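Local coordinates for protein factor essential for expression of methicillin resistance (Staphylococcus aureus, PDB 1LRZ) that catalyses addition of glycines 2 and 3 to the pentaglycine interpeptide bridge of Staphylococcus aureus peptidoglycan, taking the glycine from glycyl-tRNA(Gly), at residues Gly144-Phe149 against Gln154-Ser159; Tyr20-Gln25 against Asn362-Ser367; Leu111-Leu116 against Trp130-Met135; Gly341-Gln346 against Val380-Gly385. One frame throughout, in Å; residues are numbered along the deposited sequence.

Contact 1 of 4, residues Gly144-Phe149 against Gln154-Ser159; sequences GFHKGF and QIRYHS
Arg156 holds the carbonyl of His146 in the loop that leads into strand 157-162. This loop links the two sheets of the FemABX fold, and an inverse gamma turn centred on Phe145 bends its start. The two touching parts run at roughly right angles to each other.

Hydrogen bonds come first. Arg156 NE and NH2 both reach the one oxygen, His146 O. Arg156 NE lies 2.9 Å from His146 O, in the carbonyl plane and on a lone pair. Arg156 NH2 lies 3.0 Å from the same His146 O, but 41° above that plane. Neither bond is straight; the NE bond bends to 145° at the hydrogen. The acceptor sits near the guanidinium plane, while the Phe145 backbone covers one face of the group. NH1 has its own partners, Glu392 in a salt bridge and Tyr393 O, so the whole group is fixed in rotation.

The second kind is CH-pi. Arg156 CD sits over one face of the His146 ring, 3.9 Å from its centroid. His146 CG lies between its backbone N and carbonyl carbon (chi1 59°), which folds the ring back under the arginine chain. The ring edge at CE1 meets Gln154 O at 3.5 Å, and NE2 is hydrogen-bonded to Asp396.

Van der Waals packing fills the flanks. Lys147 crosses the end of Tyr157, its CE 3.6 Å from Tyr157 OH. Ile155 and Phe149 form an apolar pair, their side chains running alongside each other. Ile155 CD1 is 4.1 Å from Phe149 CD2 and 3.6 Å from Gly148 O.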
# COMPACT_ATOMS: atom_id res chain seq x y z
N GLY A 144 -18.99 -4.07 -15.28
CA GLY A 144 -18.92 -5.50 -15.00
C GLY A 144 -17.96 -5.90 -13.90
O GLY A 144 -17.17 -5.08 -13.42
N PHE A 145 -18.03 -7.16 -13.49
CA PHE A 145 -17.16 -7.63 -12.42
C PHE A 145 -15.83 -8.13 -12.96
O PHE A 145 -15.54 -9.32 -12.95
CB PHE A 145 -17.89 -8.71 -11.61
CG PHE A 145 -19.17 -8.21 -10.99
CD1 PHE A 145 -20.39 -8.40 -11.62
CD2 PHE A 145 -19.13 -7.44 -9.83
CE1 PHE A 145 -21.56 -7.82 -11.12
CE2 PHE A 145 -20.29 -6.85 -9.32
CZ PHE A 145 -21.50 -7.05 -9.97
N HIS A 146 -15.02 -7.18 -13.43
CA HIS A 146 -13.74 -7.52 -14.01
C HIS A 146 -12.72 -7.95 -12.96
O HIS A 146 -12.80 -7.57 -11.79
CB HIS A 146 -13.22 -6.35 -14.85
CG HIS A 146 -13.05 -5.07 -14.09
ND1 HIS A 146 -11.87 -4.73 -13.46
CD2 HIS A 146 -13.89 -4.02 -13.90
CE1 HIS A 146 -11.99 -3.52 -12.93
NE2 HIS A 146 -13.20 -3.07 -13.18
N LYS A 147 -11.78 -8.77 -13.40
CA LYS A 147 -10.71 -9.30 -12.55
C LYS A 147 -9.40 -9.20 -13.32
O LYS A 147 -9.41 -9.07 -14.55
CB LYS A 147 -10.96 -10.77 -12.24
CG LYS A 147 -12.20 -11.07 -11.45
CD LYS A 147 -12.32 -12.59 -11.37
CE LYS A 147 -13.44 -13.02 -10.45
NZ LYS A 147 -13.47 -14.51 -10.41
N GLY A 148 -8.29 -9.29 -12.61
CA GLY A 148 -7.00 -9.20 -13.27
C GLY A 148 -6.64 -7.74 -13.37
O GLY A 148 -7.48 -6.89 -13.08
N PHE A 149 -5.41 -7.44 -13.76
CA PHE A 149 -4.99 -6.05 -13.87
C PHE A 149 -5.26 -5.50 -15.27
O PHE A 149 -4.63 -5.93 -16.24
CB PHE A 149 -3.51 -5.92 -13.52
CG PHE A 149 -3.13 -6.63 -12.26
CD1 PHE A 149 -2.47 -7.86 -12.31
CD2 PHE A 149 -3.46 -6.10 -11.02
CE1 PHE A 149 -2.15 -8.55 -11.14
CE2 PHE A 149 -3.14 -6.78 -9.84
CZ PHE A 149 -2.48 -8.01 -9.90
N GLN A 154 -8.93 0.65 -12.59
CA GLN A 154 -8.24 0.39 -11.33
C GLN A 154 -8.59 -1.04 -10.90
O GLN A 154 -9.68 -1.54 -11.18
CB GLN A 154 -8.70 1.38 -10.25
CG GLN A 154 -8.39 2.84 -10.52
CD GLN A 154 -6.92 3.07 -10.86
OE1 GLN A 154 -6.03 2.57 -10.17
NE2 GLN A 154 -6.67 3.83 -11.91
N ILE A 155 -7.65 -1.71 -10.22
CA ILE A 155 -7.88 -3.06 -9.73
C ILE A 155 -9.02 -3.02 -8.71
O ILE A 155 -9.01 -2.18 -7.80
CB ILE A 155 -6.59 -3.65 -9.08
CG1 ILE A 155 -6.86 -5.05 -8.54
CG2 ILE A 155 -6.11 -2.74 -7.97
CD1 ILE A 155 -7.36 -6.02 -9.61
N ARG A 156 -9.99 -3.92 -8.87
CA ARG A 156 -11.16 -3.98 -8.00
C ARG A 156 -10.99 -4.73 -6.68
O ARG A 156 -11.93 -4.76 -5.87
CB ARG A 156 -12.37 -4.61 -8.73
CG ARG A 156 -13.15 -3.70 -9.67
CD ARG A 156 -14.55 -4.30 -9.98
NE ARG A 156 -14.48 -5.74 -10.23
CZ ARG A 156 -15.09 -6.66 -9.48
NH1 ARG A 156 -15.82 -6.30 -8.43
NH2 ARG A 156 -14.94 -7.95 -9.77
N TYR A 157 -9.83 -5.32 -6.44
CA TYR A 157 -9.61 -6.08 -5.21
C TYR A 157 -8.38 -5.62 -4.43
O TYR A 157 -7.31 -5.43 -5.00
CB TYR A 157 -9.45 -7.57 -5.50
CG TYR A 157 -10.59 -8.23 -6.24
CD1 TYR A 157 -10.76 -8.05 -7.62
CD2 TYR A 157 -11.49 -9.05 -5.57
CE1 TYR A 157 -11.80 -8.69 -8.32
CE2 TYR A 157 -12.53 -9.69 -6.25
CZ TYR A 157 -12.68 -9.50 -7.62
OH TYR A 157 -13.69 -10.16 -8.28
N HIS A 158 -8.55 -5.48 -3.11
CA HIS A 158 -7.46 -5.09 -2.21
C HIS A 158 -7.32 -6.13 -1.10
O HIS A 158 -8.30 -6.75 -0.69
CB HIS A 158 -7.75 -3.74 -1.52
CG HIS A 158 -7.66 -2.55 -2.42
ND1 HIS A 158 -8.04 -1.29 -2.01
CD2 HIS A 158 -7.23 -2.42 -3.70
CE1 HIS A 158 -7.85 -0.43 -3.01
NE2 HIS A 158 -7.36 -1.09 -4.04
N SER A 159 -6.09 -6.32 -0.62
CA SER A 159 -5.80 -7.21 0.50
C SER A 159 -5.58 -6.20 1.62
O SER A 159 -4.62 -5.42 1.58
CB SER A 159 -4.52 -8.00 0.27
OG SER A 159 -4.11 -8.61 1.49

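Contact 2 of 4, residues Tyr20-Gln25 against Asn362-Ser367; sequences YSHFTQ and NFYGVS
His22 and Phe23 begin a type I beta turn, closed by Gln25 N bonding to His22 O at 2.8 Å, while Tyr364 belongs to a classic beta bulge in which it and Phe363 both face Ser159. The CB of Tyr364 points toward the turn, and the ring carries the contact across a wide gap between backbones.

The contact is made by three buried side chains. His22 NE2 and Tyr364 OH are hydrogen-bonded at 2.7 Å, at an angle of 140°. The hydroxyl lies at the edge of the imidazole, near its plane. The two side chains cross at about a right angle.

The imidazole is held at its other nitrogen too. His22 ND1 donates to Thr24 OG1 at 2.7 Å, almost straight and only 1° out of the ring plane. With a bond at each nitrogen, the ring is fixed in rotation. His22 CG is anti to the backbone N (chi1 -159°), which carries the ring to a place between Thr24 OG1 and Tyr364 OH. Phe23 CD1 covers one face of the imidazole, 3.7 Å above its plane. Phe23 CE1 also meets Tyr364, 3.5 Å from its OH and 3.9 Å from its CZ. The phenyl thus packs beside the polar pair.

The turn lies between helices 8-16 and 27-35. It touches strand 67-78 of the seven-stranded sheet through Arg74. Tyr364 belongs to the nine-stranded sheet and packs on Val326 and Tyr328 of strand 325-332, so the bond ties this interhelical loop, packed on strand 67-78, to the nine-stranded sheet.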
# COMPACT_ATOMS: atom_id res chain seq x y z
N TYR A 20 -12.71 5.73 3.62
CA TYR A 20 -12.71 5.46 2.19
C TYR A 20 -12.50 6.71 1.33
O TYR A 20 -13.22 6.96 0.36
CB TYR A 20 -13.99 4.72 1.78
CG TYR A 20 -13.93 3.24 2.14
CD1 TYR A 20 -13.10 2.37 1.44
CD2 TYR A 20 -14.63 2.74 3.24
CE1 TYR A 20 -12.95 1.03 1.82
CE2 TYR A 20 -14.49 1.40 3.63
CZ TYR A 20 -13.65 0.56 2.92
OH TYR A 20 -13.49 -0.75 3.31
N SER A 21 -11.52 7.51 1.71
CA SER A 21 -11.14 8.67 0.92
C SER A 21 -9.79 8.19 0.39
O SER A 21 -8.83 8.07 1.14
CB SER A 21 -10.98 9.91 1.80
OG SER A 21 -10.25 9.60 2.98
N HIS A 22 -9.74 7.89 -0.90
CA HIS A 22 -8.53 7.37 -1.55
C HIS A 22 -7.40 8.40 -1.58
O HIS A 22 -7.67 9.60 -1.51
CB HIS A 22 -8.88 6.94 -2.98
CG HIS A 22 -7.92 5.97 -3.59
ND1 HIS A 22 -7.28 6.21 -4.79
CD2 HIS A 22 -7.55 4.72 -3.22
CE1 HIS A 22 -6.57 5.15 -5.13
NE2 HIS A 22 -6.72 4.23 -4.19
N PHE A 23 -6.16 7.93 -1.72
CA PHE A 23 -5.02 8.85 -1.74
C PHE A 23 -5.07 9.77 -2.96
O PHE A 23 -4.35 10.77 -3.00
CB PHE A 23 -3.67 8.10 -1.68
CG PHE A 23 -3.43 7.15 -2.83
CD1 PHE A 23 -3.70 5.78 -2.69
CD2 PHE A 23 -2.92 7.61 -4.03
CE1 PHE A 23 -3.47 4.89 -3.74
CE2 PHE A 23 -2.68 6.72 -5.10
CZ PHE A 23 -2.96 5.36 -4.94
N THR A 24 -5.90 9.43 -3.95
CA THR A 24 -6.07 10.28 -5.14
C THR A 24 -7.07 11.41 -4.87
O THR A 24 -7.21 12.34 -5.67
CB THR A 24 -6.57 9.46 -6.36
OG1 THR A 24 -7.63 8.60 -5.94
CG2 THR A 24 -5.43 8.63 -6.96
N GLN A 25 -7.79 11.33 -3.75
CA GLN A 25 -8.76 12.37 -3.38
C GLN A 25 -8.09 13.28 -2.35
O GLN A 25 -8.59 13.46 -1.23
CB GLN A 25 -10.04 11.74 -2.79
CG GLN A 25 -10.89 10.99 -3.84
CD GLN A 25 -11.38 11.90 -4.98
OE1 GLN A 25 -11.33 11.54 -6.16
NE2 GLN A 25 -11.87 13.07 -4.61
N ASN A 362 -3.28 -1.19 3.98
CA ASN A 362 -3.68 -1.73 2.69
C ASN A 362 -2.54 -2.32 1.86
O ASN A 362 -1.74 -1.57 1.31
CB ASN A 362 -4.36 -0.60 1.91
CG ASN A 362 -5.33 -1.11 0.87
OD1 ASN A 362 -5.18 -2.22 0.37
ND2 ASN A 362 -6.32 -0.28 0.51
N PHE A 363 -2.47 -3.65 1.77
CA PHE A 363 -1.44 -4.32 0.97
C PHE A 363 -1.77 -4.06 -0.50
O PHE A 363 -1.02 -4.42 -1.41
CB PHE A 363 -1.41 -5.83 1.25
CG PHE A 363 -0.73 -6.19 2.53
CD1 PHE A 363 -1.46 -6.50 3.68
CD2 PHE A 363 0.67 -6.22 2.60
CE1 PHE A 363 -0.81 -6.83 4.88
CE2 PHE A 363 1.33 -6.54 3.81
CZ PHE A 363 0.59 -6.85 4.94
N TYR A 364 -2.93 -3.44 -0.70
CA TYR A 364 -3.43 -3.06 -2.01
C TYR A 364 -3.81 -4.17 -3.01
O TYR A 364 -4.28 -5.24 -2.62
CB TYR A 364 -2.47 -2.05 -2.67
CG TYR A 364 -3.19 -0.90 -3.38
CD1 TYR A 364 -4.22 -0.19 -2.72
CD2 TYR A 364 -2.85 -0.51 -4.67
CE1 TYR A 364 -4.88 0.86 -3.34
CE2 TYR A 364 -3.51 0.55 -5.31
CZ TYR A 364 -4.52 1.23 -4.63
OH TYR A 364 -5.19 2.28 -5.23
N GLY A 365 -3.60 -3.90 -4.29
CA GLY A 365 -4.02 -4.80 -5.35
C GLY A 365 -3.71 -6.27 -5.47
O GLY A 365 -2.57 -6.70 -5.30
N VAL A 366 -4.76 -7.06 -5.73
CA VAL A 366 -4.60 -8.50 -6.01
C VAL A 366 -5.50 -8.71 -7.23
O VAL A 366 -6.50 -7.99 -7.41
CB VAL A 366 -5.02 -9.43 -4.83
CG1 VAL A 366 -4.18 -9.11 -3.59
CG2 VAL A 366 -6.51 -9.31 -4.54
N SER A 367 -5.15 -9.67 -8.08
CA SER A 367 -5.90 -9.91 -9.31
C SER A 367 -7.37 -10.28 -9.13
O SER A 367 -8.20 -9.96 -9.98
CB SER A 367 -5.22 -11.01 -10.14
OG SER A 367 -5.33 -12.26 -9.48

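Contact 3 of 4, residues Leu111-Leu116 against Trp130-Met135; sequences LPYQYL and WFFDKM
Tyr113 has both faces of its ring covered: Phe132 approaches one, and the side chain of the next residue in its own strand, Gln114, lies over the other. Gln114 CG sits 3.3 Å above the ring plane, over the centre. Neighbours in a regular strand point to opposite sides. Here a classic beta bulge, with Tyr113 and Gln114 both facing Glu392, brings the two side chains together.

The partner segment lies on helix 130-137, which follows the hairpin of strands 112-116 and 122-125. Phe132 meets Tyr113 in a T-shaped (edge-to-face) pair. The centroids of the Phe132 and Tyr113 rings are 5.3 Å apart and the planes stand at 73°. The phenylalanine supplies the edge and the tyrosine the face. The approach is off-centre: Phe132 CE1 comes to 3.7 Å from Tyr113 CD1, near the rim. Tyr113 CG is anti to its backbone N (chi1 164°), which swings the ring toward the helix. Phe132 also meets His142 edge-to-face.

One residue back on the helix, Phe131 is buried and likewise covered on both faces. Met135 CG, one turn further on, lies 3.3 Å above one face. Leu111 takes the opposite face. There are no hydrogen bonds between the segments. Phe131 meets Phe397 of the seven-stranded sheet edge-to-face, and Trp130 and Met135 rest on helix 83-98. The helix thus ties strand 112-116, next to the edge strand of the nine-stranded sheet, to the other sheet.

The Leu111 contact is a CH-pi interaction. Leu111 CD2 stands 3.8 Å from the Phe131 centroid, 16° off the ring normal, and is nearest to CG at 3.7 Å.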
# COMPACT_ATOMS: atom_id res chain seq x y z
N LEU A 111 -15.77 2.15 -2.90
CA LEU A 111 -16.92 1.63 -2.16
C LEU A 111 -16.93 0.10 -2.13
O LEU A 111 -17.06 -0.53 -3.17
CB LEU A 111 -18.20 2.12 -2.87
CG LEU A 111 -19.56 1.72 -2.31
CD1 LEU A 111 -19.70 2.29 -0.91
CD2 LEU A 111 -20.69 2.25 -3.21
N PRO A 112 -16.81 -0.50 -0.94
CA PRO A 112 -16.81 -1.96 -0.84
C PRO A 112 -18.09 -2.57 -1.37
O PRO A 112 -19.17 -1.99 -1.25
CB PRO A 112 -16.65 -2.22 0.66
CG PRO A 112 -15.95 -0.99 1.17
CD PRO A 112 -16.64 0.12 0.39
N TYR A 113 -17.95 -3.77 -1.94
CA TYR A 113 -19.05 -4.53 -2.49
C TYR A 113 -19.16 -5.83 -1.68
O TYR A 113 -20.19 -6.10 -1.06
CB TYR A 113 -18.77 -4.83 -3.97
CG TYR A 113 -19.63 -5.92 -4.57
CD1 TYR A 113 -21.01 -5.97 -4.33
CD2 TYR A 113 -19.07 -6.88 -5.41
CE1 TYR A 113 -21.81 -6.96 -4.90
CE2 TYR A 113 -19.86 -7.88 -6.00
CZ TYR A 113 -21.23 -7.91 -5.74
OH TYR A 113 -22.01 -8.87 -6.33
N GLN A 114 -18.08 -6.61 -1.68
CA GLN A 114 -18.01 -7.88 -0.97
C GLN A 114 -16.67 -8.05 -0.24
O GLN A 114 -15.68 -7.41 -0.59
CB GLN A 114 -18.15 -9.06 -1.95
CG GLN A 114 -19.41 -9.08 -2.78
CD GLN A 114 -19.52 -10.34 -3.62
OE1 GLN A 114 -20.52 -11.04 -3.56
NE2 GLN A 114 -18.47 -10.63 -4.42
N TYR A 115 -16.66 -8.93 0.77
CA TYR A 115 -15.46 -9.25 1.53
C TYR A 115 -15.17 -10.72 1.23
O TYR A 115 -16.09 -11.52 1.16
CB TYR A 115 -15.70 -9.10 3.03
CG TYR A 115 -16.09 -7.70 3.42
CD1 TYR A 115 -17.38 -7.41 3.89
CD2 TYR A 115 -15.17 -6.66 3.32
CE1 TYR A 115 -17.73 -6.10 4.25
CE2 TYR A 115 -15.51 -5.36 3.67
CZ TYR A 115 -16.79 -5.09 4.13
OH TYR A 115 -17.10 -3.80 4.48
N LEU A 116 -13.90 -11.06 1.04
CA LEU A 116 -13.51 -12.44 0.74
C LEU A 116 -12.27 -12.80 1.54
O LEU A 116 -11.66 -11.92 2.15
CB LEU A 116 -13.19 -12.59 -0.75
CG LEU A 116 -14.31 -12.23 -1.75
CD1 LEU A 116 -14.22 -10.76 -2.14
CD2 LEU A 116 -14.16 -13.08 -2.99
N TRP A 130 -27.48 -1.91 -3.28
CA TRP A 130 -28.44 -0.93 -3.79
C TRP A 130 -27.78 0.08 -4.73
O TRP A 130 -28.43 0.67 -5.60
CB TRP A 130 -29.09 -0.16 -2.63
CG TRP A 130 -28.13 0.68 -1.85
CD1 TRP A 130 -27.39 0.29 -0.77
CD2 TRP A 130 -27.74 2.03 -2.13
NE1 TRP A 130 -26.58 1.32 -0.35
CE2 TRP A 130 -26.77 2.40 -1.18
CE3 TRP A 130 -28.13 2.97 -3.10
CZ2 TRP A 130 -26.17 3.67 -1.17
CZ3 TRP A 130 -27.53 4.24 -3.09
CH2 TRP A 130 -26.57 4.57 -2.13
N PHE A 131 -26.48 0.28 -4.54
CA PHE A 131 -25.75 1.23 -5.36
C PHE A 131 -25.83 0.92 -6.85
O PHE A 131 -25.99 1.83 -7.67
CB PHE A 131 -24.28 1.26 -4.94
CG PHE A 131 -23.50 2.38 -5.57
CD1 PHE A 131 -23.74 3.70 -5.20
CD2 PHE A 131 -22.54 2.11 -6.54
CE1 PHE A 131 -23.03 4.74 -5.79
CE2 PHE A 131 -21.83 3.15 -7.13
CZ PHE A 131 -22.08 4.47 -6.76
N PHE A 132 -25.71 -0.36 -7.22
CA PHE A 132 -25.76 -0.73 -8.63
C PHE A 132 -27.06 -0.26 -9.31
O PHE A 132 -27.02 0.31 -10.40
CB PHE A 132 -25.59 -2.24 -8.81
CG PHE A 132 -24.24 -2.77 -8.35
CD1 PHE A 132 -24.06 -3.22 -7.05
CD2 PHE A 132 -23.15 -2.79 -9.23
CE1 PHE A 132 -22.82 -3.69 -6.61
CE2 PHE A 132 -21.89 -3.26 -8.80
CZ PHE A 132 -21.73 -3.71 -7.49
N ASP A 133 -28.19 -0.50 -8.66
CA ASP A 133 -29.49 -0.11 -9.20
C ASP A 133 -29.62 1.40 -9.31
O ASP A 133 -30.11 1.92 -10.31
CB ASP A 133 -30.62 -0.66 -8.33
CG ASP A 133 -30.98 -2.11 -8.67
OD1 ASP A 133 -31.72 -2.74 -7.89
OD2 ASP A 133 -30.51 -2.61 -9.72
N LYS A 134 -29.18 2.11 -8.27
CA LYS A 134 -29.26 3.56 -8.29
C LYS A 134 -28.41 4.14 -9.43
O LYS A 134 -28.87 5.03 -10.14
CB LYS A 134 -28.82 4.14 -6.95
CG LYS A 134 -28.72 5.66 -6.95
CD LYS A 134 -29.26 6.25 -5.67
CE LYS A 134 -30.76 6.02 -5.56
NZ LYS A 134 -31.34 6.65 -4.35
N MET A 135 -27.20 3.63 -9.63
CA MET A 135 -26.36 4.16 -10.70
C MET A 135 -27.03 3.88 -12.05
O MET A 135 -27.09 4.74 -12.93
CB MET A 135 -24.95 3.54 -10.65
CG MET A 135 -24.06 4.07 -9.50
SD MET A 135 -23.85 5.87 -9.50
CE MET A 135 -25.04 6.36 -8.36

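Contact 4 of 4, residues Gly341-Gln346 against Val380-Gly385; sequences GSYAVQ and VKFKKG
Phe382 puts its CE2 corner over one face of the Tyr343 ring, while Gln346 CG lies at the phenylalanine edge, in its plane. The two rings make an oblique pair, with centroids of Tyr343 and Phe382 5.4 Å apart and planes at 53°. The closest approach is Tyr343 CE1 to Phe382 CE2, 3.7 Å. The two side chains run past one another, pointing opposite ways. The Gln346 amide plane is nearly perpendicular to the phenyl plane.

Phe382 carries the whole contact for its helix. Its CG is anti to the backbone N (chi1 173°), which sends the ring out from the helix to meet three residues. Two of them, Ser342 and Gln346, are one helical turn apart, and CZ touches both. Phe382 CZ is 3.5 Å from Ser342 OG and 4.0 Å from Gln346 CG. The Gln346 chain bends at chi2, and its OE1 is hydrogen-bonded to Tyr361 OH. No hydrogen bond joins the segments.

The axes of 341-346 and 380-384 approach to 13.1 Å, a wide spacing bridged by the large side chain, and cross at -50°. Tyr343 also packs on helix 177-187, and Tyr386 meets Phe382 edge-to-face. Helix 341-355 rests on strands 236-244 and 310-320, and helix 377-384 follows strand 360-365 in the chain, so the contact joins two helices beside the nine-stranded sheet.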
# COMPACT_ATOMS: atom_id res chain seq x y z
N GLY A 341 14.47 -8.76 3.80
CA GLY A 341 14.27 -7.33 3.67
C GLY A 341 12.80 -6.99 3.46
O GLY A 341 12.31 -5.97 3.94
N SER A 342 12.10 -7.87 2.76
CA SER A 342 10.68 -7.66 2.47
C SER A 342 9.86 -7.52 3.75
O SER A 342 8.97 -6.67 3.85
CB SER A 342 10.16 -8.86 1.66
OG SER A 342 8.84 -8.60 1.23
N TYR A 343 10.16 -8.39 4.71
CA TYR A 343 9.47 -8.39 5.98
C TYR A 343 9.82 -7.15 6.80
O TYR A 343 8.98 -6.65 7.56
CB TYR A 343 9.84 -9.67 6.74
CG TYR A 343 9.32 -10.91 6.06
CD1 TYR A 343 8.01 -11.32 6.24
CD2 TYR A 343 10.13 -11.65 5.19
CE1 TYR A 343 7.50 -12.44 5.59
CE2 TYR A 343 9.63 -12.79 4.52
CZ TYR A 343 8.31 -13.17 4.74
OH TYR A 343 7.78 -14.29 4.13
N ALA A 344 11.05 -6.66 6.65
CA ALA A 344 11.51 -5.47 7.36
C ALA A 344 10.74 -4.25 6.86
O ALA A 344 10.26 -3.44 7.65
CB ALA A 344 13.02 -5.26 7.15
N VAL A 345 10.61 -4.14 5.54
CA VAL A 345 9.88 -3.03 4.94
C VAL A 345 8.41 -3.03 5.41
O VAL A 345 7.90 -1.99 5.85
CB VAL A 345 9.90 -3.10 3.39
CG1 VAL A 345 8.94 -2.06 2.79
CG2 VAL A 345 11.33 -2.83 2.88
N GLN A 346 7.74 -4.17 5.32
CA GLN A 346 6.35 -4.25 5.75
C GLN A 346 6.21 -3.94 7.24
O GLN A 346 5.31 -3.20 7.65
CB GLN A 346 5.76 -5.64 5.46
CG GLN A 346 5.62 -6.01 3.96
CD GLN A 346 4.82 -4.98 3.18
OE1 GLN A 346 3.77 -4.51 3.63
NE2 GLN A 346 5.31 -4.63 2.00
N VAL A 380 -0.14 -13.16 -3.25
CA VAL A 380 -1.36 -13.32 -2.48
C VAL A 380 -1.14 -14.17 -1.23
O VAL A 380 -1.70 -13.87 -0.17
CB VAL A 380 -2.49 -13.94 -3.36
CG1 VAL A 380 -3.73 -14.26 -2.50
CG2 VAL A 380 -2.89 -12.93 -4.46
N LYS A 381 -0.31 -15.20 -1.34
CA LYS A 381 -0.00 -16.06 -0.19
C LYS A 381 0.75 -15.24 0.87
O LYS A 381 0.57 -15.41 2.08
CB LYS A 381 0.86 -17.26 -0.63
CG LYS A 381 0.13 -18.28 -1.48
CD LYS A 381 1.06 -19.42 -1.90
CE LYS A 381 0.30 -20.48 -2.72
NZ LYS A 381 1.18 -21.64 -3.11
N PHE A 382 1.61 -14.35 0.39
CA PHE A 382 2.39 -13.50 1.28
C PHE A 382 1.44 -12.58 2.06
O PHE A 382 1.51 -12.50 3.29
CB PHE A 382 3.41 -12.72 0.45
CG PHE A 382 4.19 -11.68 1.21
CD1 PHE A 382 3.76 -10.35 1.22
CD2 PHE A 382 5.38 -12.01 1.85
CE1 PHE A 382 4.53 -9.35 1.86
CE2 PHE A 382 6.15 -11.03 2.50
CZ PHE A 382 5.72 -9.70 2.50
N LYS A 383 0.54 -11.92 1.36
CA LYS A 383 -0.41 -11.01 1.99
C LYS A 383 -1.33 -11.78 2.95
O LYS A 383 -1.61 -11.33 4.07
CB LYS A 383 -1.21 -10.28 0.90
CG LYS A 383 -0.29 -9.39 0.06
CD LYS A 383 -1.00 -8.65 -1.07
CE LYS A 383 0.03 -7.79 -1.82
NZ LYS A 383 -0.53 -6.93 -2.89
N LYS A 384 -1.75 -12.97 2.52
CA LYS A 384 -2.60 -13.84 3.33
C LYS A 384 -1.95 -14.12 4.69
O LYS A 384 -2.63 -14.13 5.73
CB LYS A 384 -2.84 -15.15 2.58
CG LYS A 384 -3.72 -16.15 3.31
CD LYS A 384 -3.82 -17.43 2.52
CE LYS A 384 -4.56 -18.51 3.31
NZ LYS A 384 -4.69 -19.75 2.49
N GLY A 385 -0.64 -14.34 4.67
CA GLY A 385 0.10 -14.65 5.87
C GLY A 385 0.09 -13.58 6.96
O GLY A 385 0.40 -13.88 8.11

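How the contacts relate
Contacts 1, 2 and 3 all reach the nine-stranded sheet. In contacts 1 and 2, a probable hydrogen bond joins strands 157-162 and 360-365, Ser159 O to Phe363 N at 2.8 Å. A second joins the adjoining loops, Gly148 N to Ser367 O at 2.7 Å. Contact 3 meets contact 1 through Phe145 and Tyr113, whose CE2 atoms are 3.5 Å apart. Contact 4 meets contact 2 through Lys383 NZ, 3.0 Å from Phe363 O, a probable hydrogen bond. Lys383 CB also packs on Ser159 OG of contact 1. Contacts 3 and 4 do not touch. Contacts 1 and 2 lie between them; contact 2 is about 16 Å from contact 3 and about 17 Å from contact 4, centre to centre.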